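Local coordinates for Exo beta-1,2-glucooligosaccharide sophorohydrolase (non-reducing end) (Parabacteroides distasonis ATCC 8503, PDB 5Z06), which hydrolyses linear beta-1,2-glucan and beta-1,2-glucooligosaccharides as an exo-type enzyme, releasing sophorose from the non-reducing end, at residues P281-D284 and E285-L288. Residues are numbered along the deposited sequence; the frame is centred on the assembly and turned at random.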
loop_
_atom_site.group_PDB
_atom_site.type_symbol
_atom_site.label_atom_id
_atom_site.label_comp_id
_atom_site.label_asym_id
_atom_site.label_seq_id
_atom_site.Cartn_x
_atom_site.Cartn_y
_atom_site.Cartn_z
ATOM N N PRO A 281 -3.787 28.230 0.506
ATOM C CA PRO A 281 -2.353 27.983 0.534
ATOM C C PRO A 281 -1.915 27.387 1.858
ATOM O O PRO A 281 -2.417 27.769 2.922
ATOM C CB PRO A 281 -1.718 29.359 0.310
ATOM C CG PRO A 281 -2.831 30.334 0.257
ATOM C CD PRO A 281 -4.134 29.652 0.429
ATOM N N MET A 282 -0.978 26.449 1.774
ATOM C CA MET A 282 -0.474 25.757 2.939
ATOM C C MET A 282 1.023 25.973 3.098
ATOM O O MET A 282 1.788 25.946 2.150
ATOM C CB MET A 282 -0.818 24.273 2.848
ATOM C CG MET A 282 -2.263 23.965 3.184
ATOM S SD MET A 282 -2.724 22.244 2.914
ATOM C CE MET A 282 -1.851 21.458 4.251
ATOM N N THR A 283 1.416 26.222 4.332
ATOM C CA THR A 283 2.808 26.238 4.707
ATOM C C THR A 283 3.299 24.783 4.769
ATOM O O THR A 283 2.510 23.824 4.753
ATOM C CB THR A 283 2.983 26.811 6.131
ATOM O OG1 THR A 283 2.284 25.938 7.032
ATOM C CG2 THR A 283 2.481 28.305 6.250
ATOM N N ASP A 284 4.605 24.640 4.899
ATOM C CA ASP A 284 5.199 23.329 5.117
ATOM C C ASP A 284 4.665 22.673 6.377
ATOM O O ASP A 284 4.459 21.462 6.389
ATOM C CB ASP A 284 6.702 23.432 5.223
ATOM C CG ASP A 284 7.362 23.772 3.906
ATOM O OD1 ASP A 284 6.719 23.622 2.834
ATOM O OD2 ASP A 284 8.548 24.191 3.965
ATOM N N GLU A 285 4.448 23.467 7.428
ATOM C CA GLU A 285 3.910 22.955 8.688
ATOM C C GLU A 285 2.554 22.321 8.457
ATOM O O GLU A 285 2.309 21.208 8.896
ATOM C CB GLU A 285 3.797 24.058 9.755
ATOM C CG GLU A 285 5.142 24.497 10.328
ATOM C CD GLU A 285 5.783 23.429 11.180
ATOM O OE1 GLU A 285 5.195 23.067 12.223
ATOM O OE2 GLU A 285 6.877 22.941 10.804
ATOM N N GLN A 286 1.688 23.040 7.756
ATOM C CA GLN A 286 0.373 22.523 7.392
ATOM C C GLN A 286 0.482 21.287 6.534
ATOM O O GLN A 286 -0.292 20.322 6.709
ATOM C CB GLN A 286 -0.464 23.614 6.706
ATOM C CG GLN A 286 -0.925 24.699 7.681
ATOM C CD GLN A 286 -1.580 25.889 6.989
ATOM O OE1 GLN A 286 -0.971 26.528 6.140
ATOM N NE2 GLN A 286 -2.825 26.195 7.366
ATOM N N LEU A 287 1.430 21.294 5.600
ATOM C CA LEU A 287 1.662 20.100 4.788
ATOM C C LEU A 287 2.079 18.892 5.624
ATOM O O LEU A 287 1.569 17.811 5.427
ATOM C CB LEU A 287 2.682 20.358 3.707
ATOM C CG LEU A 287 2.218 21.259 2.566
ATOM C CD1 LEU A 287 3.447 21.566 1.710
ATOM C CD2 LEU A 287 1.099 20.639 1.747
ATOM N N LEU A 288 2.989 19.097 6.568
ATOM C CA LEU A 288 3.365 18.044 7.492
ATOM C C LEU A 288 2.172 17.510 8.246
ATOM O O LEU A 288 2.015 16.308 8.328
ATOM C CB LEU A 288 4.431 18.529 8.476
ATOM C CG LEU A 288 5.783 18.828 7.836
ATOM C CD1 LEU A 288 6.691 19.525 8.837
ATOM C CD2 LEU A 288 6.413 17.564 7.253
HETATM O O HOH W 1 -1.199 29.025 5.674
#
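Thr283 and Gln286 exchange two nearly straight hydrogen bonds. Gln286 N donates to Thr283 OG1 at 3.0 Å, and Thr283 N donates to Gln286 OE1, also at 3.0 Å, meeting a lone pair in the plane of the amide. A threonine suits this place because a hydroxyl on CB can reach a first-turn N-H that lacks a helical carbonyl partner; chi1 of 62° sets OG1 between the backbone N and the carbonyl carbon, near Gln286 N. Glutamine is long enough to answer: its chain runs extended beyond CG and brings OE1 back to the backbone. A water donates to Pro281 O and to Gln286 OE1, so OE1 takes two clear hydrogen bonds, from Thr283 N and the water. This reciprocal pair is a capping box, with Thr283 as N-cap of helix 284-297, the helix that follows strand 275-278 of the four-stranded antiparallel sheet. Backbone bonds then take over, Leu287 N to Thr283 O (2.9 Å) and Leu288 N to Asp284 O (2.8 Å). The unbranched Met282 chain bends at chi3 (71°), laying CE against the Gln286 CB methylene (3.5 Å) and Leu287 CD2 (4.0 Å). Leu287 also packs on helix 624-636. The acids suit the helix start, where their charge probably complements the dipole; Asp284 pairs with Arg632 and Glu285 with Arg679.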